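Local coordinates for fibronectin type-III domain-containing protein (Caldanaerobacter subterraneus subsp. tengcongensis, PDB 7JGU) that is of unknown function, this chain being a fibronectin type III-like domain of a longer bacterial protein, probably a structural module of high thermal stability, at residues T2-F10 and A73-T84. Sequence-based numbering, arbitrary orientation. Where two conformers were deposited one is given.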
loop_
_atom_site.group_PDB
_atom_site.type_symbol
_atom_site.label_atom_id
_atom_site.label_comp_id
_atom_site.label_asym_id
_atom_site.label_seq_id
_atom_site.Cartn_x
_atom_site.Cartn_y
_atom_site.Cartn_z
ATOM N N THR A 2 16.823 -11.605 10.292
ATOM C CA THR A 2 15.706 -10.991 10.993
ATOM C C THR A 2 14.568 -10.711 10.022
ATOM O O THR A 2 14.747 -10.799 8.811
ATOM C CB THR A 2 16.121 -9.661 11.637
ATOM O OG1 THR A 2 16.455 -8.717 10.611
ATOM C CG2 THR A 2 17.315 -9.859 12.551
ATOM N N VAL A 3 13.398 -10.366 10.547
ATOM C CA VAL A 3 12.296 -9.925 9.695
ATOM C C VAL A 3 12.703 -8.618 9.026
ATOM O O VAL A 3 13.661 -7.960 9.462
ATOM C CB VAL A 3 10.978 -9.788 10.474
ATOM C CG1 VAL A 3 10.682 -11.065 11.229
ATOM C CG2 VAL A 3 11.014 -8.589 11.415
ATOM N N PRO A 4 12.016 -8.195 7.977
ATOM C CA PRO A 4 12.414 -6.958 7.311
ATOM C C PRO A 4 12.146 -5.752 8.180
ATOM O O PRO A 4 11.334 -5.771 9.114
ATOM C CB PRO A 4 11.527 -6.911 6.063
ATOM C CG PRO A 4 10.978 -8.306 5.918
ATOM C CD PRO A 4 10.879 -8.837 7.299
ATOM N N ASP A 5 12.827 -4.675 7.821
ATOM C CA ASP A 5 12.492 -3.375 8.358
ATOM C C ASP A 5 11.068 -3.000 7.949
ATOM O O ASP A 5 10.509 -3.512 6.982
ATOM C CB ASP A 5 13.432 -2.321 7.776
ATOM C CG ASP A 5 14.827 -2.327 8.399
ATOM O OD1 ASP A 5 15.099 -3.103 9.331
ATOM O OD2 ASP A 5 15.673 -1.530 7.943
ATOM N N GLU A 6 10.485 -2.089 8.688
ATOM C CA GLU A 6 9.225 -1.485 8.254
ATOM C C GLU A 6 9.480 -0.578 7.054
ATOM O O GLU A 6 10.449 0.188 7.060
ATOM C CB GLU A 6 8.705 -0.686 9.443
ATOM C CG GLU A 6 7.346 -0.123 9.310
ATOM C CD GLU A 6 6.938 0.691 10.536
ATOM O OE1 GLU A 6 7.038 0.166 11.667
ATOM O OE2 GLU A 6 6.522 1.854 10.375
ATOM N N PRO A 7 8.658 -0.641 5.992
ATOM C CA PRO A 7 8.822 0.314 4.894
ATOM C C PRO A 7 8.606 1.730 5.375
ATOM O O PRO A 7 7.825 1.981 6.291
ATOM C CB PRO A 7 7.745 -0.104 3.883
ATOM C CG PRO A 7 7.462 -1.523 4.200
ATOM C CD PRO A 7 7.584 -1.616 5.700
ATOM N N VAL A 8 9.288 2.641 4.699
ATOM C CA VAL A 8 9.131 4.070 4.915
ATOM C C VAL A 8 8.821 4.707 3.572
ATOM O O VAL A 8 8.863 4.056 2.527
ATOM C CB VAL A 8 10.352 4.713 5.604
ATOM C CG1 VAL A 8 10.530 4.117 7.003
ATOM C CG2 VAL A 8 11.613 4.520 4.785
ATOM N N GLY A 9 8.497 5.991 3.607
ATOM C CA GLY A 9 8.135 6.674 2.382
ATOM C C GLY A 9 6.923 6.086 1.695
ATOM O O GLY A 9 6.864 6.085 0.461
ATOM N N PHE A 10 5.959 5.578 2.455
ATOM C CA PHE A 10 4.757 4.968 1.882
ATOM C C PHE A 10 3.803 6.094 1.528
ATOM O O PHE A 10 3.311 6.799 2.415
ATOM C CB PHE A 10 4.119 4.020 2.887
ATOM C CG PHE A 10 2.884 3.315 2.398
ATOM C CD1 PHE A 10 2.697 3.040 1.066
ATOM C CD2 PHE A 10 1.928 2.905 3.301
ATOM C CE1 PHE A 10 1.540 2.371 0.651
ATOM C CE2 PHE A 10 0.799 2.256 2.893
ATOM C CZ PHE A 10 0.625 1.971 1.578
ATOM N N ALA A 73 6.276 -5.382 4.881
ATOM C CA ALA A 73 7.330 -6.085 4.168
ATOM C C ALA A 73 7.439 -7.474 4.785
ATOM O O ALA A 73 7.253 -7.637 5.987
ATOM C CB ALA A 73 8.655 -5.360 4.327
ATOM N N VAL A 74 7.779 -8.464 3.963
ATOM C CA VAL A 74 7.754 -9.859 4.394
ATOM C C VAL A 74 9.001 -10.576 3.897
ATOM O O VAL A 74 9.475 -10.339 2.781
ATOM C CB VAL A 74 6.501 -10.559 3.839
ATOM C CG1 VAL A 74 6.361 -11.942 4.437
ATOM C CG2 VAL A 74 5.249 -9.738 4.101
ATOM N N ASN A 75 9.547 -11.449 4.737
ATOM C CA ASN A 75 10.550 -12.414 4.298
ATOM C C ASN A 75 10.240 -13.742 4.973
ATOM O O ASN A 75 9.208 -13.894 5.640
ATOM C CB ASN A 75 11.981 -11.900 4.497
ATOM C CG ASN A 75 12.382 -11.793 5.942
ATOM O OD1 ASN A 75 11.801 -12.411 6.821
ATOM N ND2 ASN A 75 13.404 -10.996 6.197
ATOM N N GLU A 76 11.159 -14.701 4.803
ATOM C CA GLU A 76 10.924 -16.058 5.289
ATOM C C GLU A 76 10.764 -16.099 6.801
ATOM O O GLU A 76 10.150 -17.033 7.335
ATOM C CB GLU A 76 12.083 -16.976 4.882
ATOM C CG GLU A 76 12.306 -17.058 3.387
ATOM C CD GLU A 76 13.361 -16.084 2.901
ATOM O OE1 GLU A 76 13.568 -15.032 3.563
ATOM O OE2 GLU A 76 13.988 -16.372 1.856
ATOM N N LEU A 77 11.329 -15.127 7.508
ATOM C CA LEU A 77 11.269 -15.115 8.961
ATOM C C LEU A 77 9.986 -14.491 9.478
ATOM O O LEU A 77 9.613 -14.725 10.633
ATOM C CB LEU A 77 12.474 -14.356 9.524
ATOM C CG LEU A 77 13.853 -15.008 9.385
ATOM C CD1 LEU A 77 13.900 -16.304 10.176
ATOM C CD2 LEU A 77 14.243 -15.252 7.925
ATOM N N GLY A 78 9.298 -13.712 8.654
ATOM C CA GLY A 78 8.061 -13.098 9.060
ATOM C C GLY A 78 7.903 -11.707 8.488
ATOM O O GLY A 78 8.673 -11.266 7.632
ATOM N N PRO A 79 6.887 -11.001 8.957
ATOM C CA PRO A 79 6.601 -9.658 8.444
ATOM C C PRO A 79 7.181 -8.567 9.318
ATOM O O PRO A 79 7.456 -8.775 10.499
ATOM C CB PRO A 79 5.071 -9.620 8.505
ATOM C CG PRO A 79 4.753 -10.436 9.740
ATOM C CD PRO A 79 5.817 -11.496 9.839
ATOM N N SER A 80 7.354 -7.387 8.735
ATOM C CA SER A 80 7.600 -6.176 9.495
ATOM C C SER A 80 6.312 -5.728 10.183
ATOM O O SER A 80 5.258 -6.330 10.026
ATOM C CB SER A 80 8.023 -5.066 8.532
ATOM O OG SER A 80 6.928 -4.663 7.701
ATOM N N ASN A 81 6.394 -4.638 10.948
ATOM C CA ASN A 81 5.174 -3.971 11.389
ATOM C C ASN A 81 4.462 -3.300 10.207
ATOM O O ASN A 81 5.043 -3.083 9.139
ATOM C CB ASN A 81 5.485 -2.916 12.456
ATOM C CG ASN A 81 5.734 -3.524 13.826
ATOM O OD1 ASN A 81 5.739 -4.748 13.990
ATOM N ND2 ASN A 81 5.951 -2.670 14.817
ATOM N N PHE A 82 3.192 -2.967 10.413
ATOM C CA PHE A 82 2.389 -2.289 9.412
ATOM C C PHE A 82 2.636 -0.785 9.407
ATOM O O PHE A 82 2.820 -0.164 10.460
ATOM C CB PHE A 82 0.904 -2.465 9.735
ATOM C CG PHE A 82 0.361 -3.822 9.440
ATOM C CD1 PHE A 82 -0.058 -4.153 8.167
ATOM C CD2 PHE A 82 0.235 -4.759 10.443
ATOM C CE1 PHE A 82 -0.567 -5.416 7.895
ATOM C CE2 PHE A 82 -0.280 -6.002 10.179
ATOM C CZ PHE A 82 -0.691 -6.327 8.902
ATOM N N VAL A 83 2.567 -0.198 8.215
ATOM C CA VAL A 83 2.571 1.251 8.039
ATOM C C VAL A 83 1.384 1.608 7.163
ATOM O O VAL A 83 0.982 0.829 6.304
ATOM C CB VAL A 83 3.879 1.780 7.427
ATOM C CG1 VAL A 83 5.019 1.366 8.291
ATOM C CG2 VAL A 83 4.077 1.270 6.019
ATOM N N THR A 84 0.804 2.779 7.399
ATOM C CA THR A 84 -0.372 3.199 6.644
ATOM C C THR A 84 -0.145 4.517 5.922
ATOM O O THR A 84 0.723 5.308 6.279
ATOM C CB THR A 84 -1.636 3.292 7.517
ATOM O OG1 THR A 84 -1.440 4.281 8.536
ATOM C CG2 THR A 84 -1.984 1.948 8.138
HETATM O O HOH W 1 3.077 6.601 5.262
#
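In this fibronectin type III beta sandwich the N-terminal segment 2-10, which leads into strand 11-15 of the three-stranded sheet, runs along the hairpin formed by strands 66-75 and 78-88 of the four-stranded sheet. Asn-75 carries the one direct hydrogen bond between the two segments: its ND2 meets Thr-2 O at 2.9 Å, nearly straight at 167° and in the carbonyl plane on a lone pair. Chi1 of Asn-75 (69°) tucks the amide back over its own main chain, where OD1 accepts from Leu-77 N at 2.8 Å in an Asx turn, the donor standing above the amide carbonyl plane. Since ND2 also donates to Gly-31 O, this amide ties the type I turn to the N-terminal segment and to a third loop. An alanine here removes the amide, and is likely to leave the carbonyls of Thr-2 and Gly-31 without this donor and the N-terminal end freer to move.

Next along, Pro-4 CG sits on the backbone of strand 66-75, 3.6 Å from Val-74 C, while Pro-4 CD reaches across to Gly-78 O (3.3 Å) and the Asn-75 amide. Pro-4 CB rests 3.7 Å from Ala-73 CB, a methyl that Pro-7 CG also touches. Ser-80 turns CB toward the carbonyls of Pro-4 and Asp-5, while its OG takes the N-H of Ala-73 and donates to Asn-81 O, bracing the hairpin where the strand is interrupted. Farther on, Phe-10 CE2 comes 3.7 Å from Val-83 O, and a water donates to both Phe-10 O and Thr-84 O. Between the two segments, then, the amide and this water supplement van der Waals contact, part of it C-H groups against carbonyl oxygens; backbone bonds from Asp-5 to Lys-30 and Val-8 to Ser-27 add further hold.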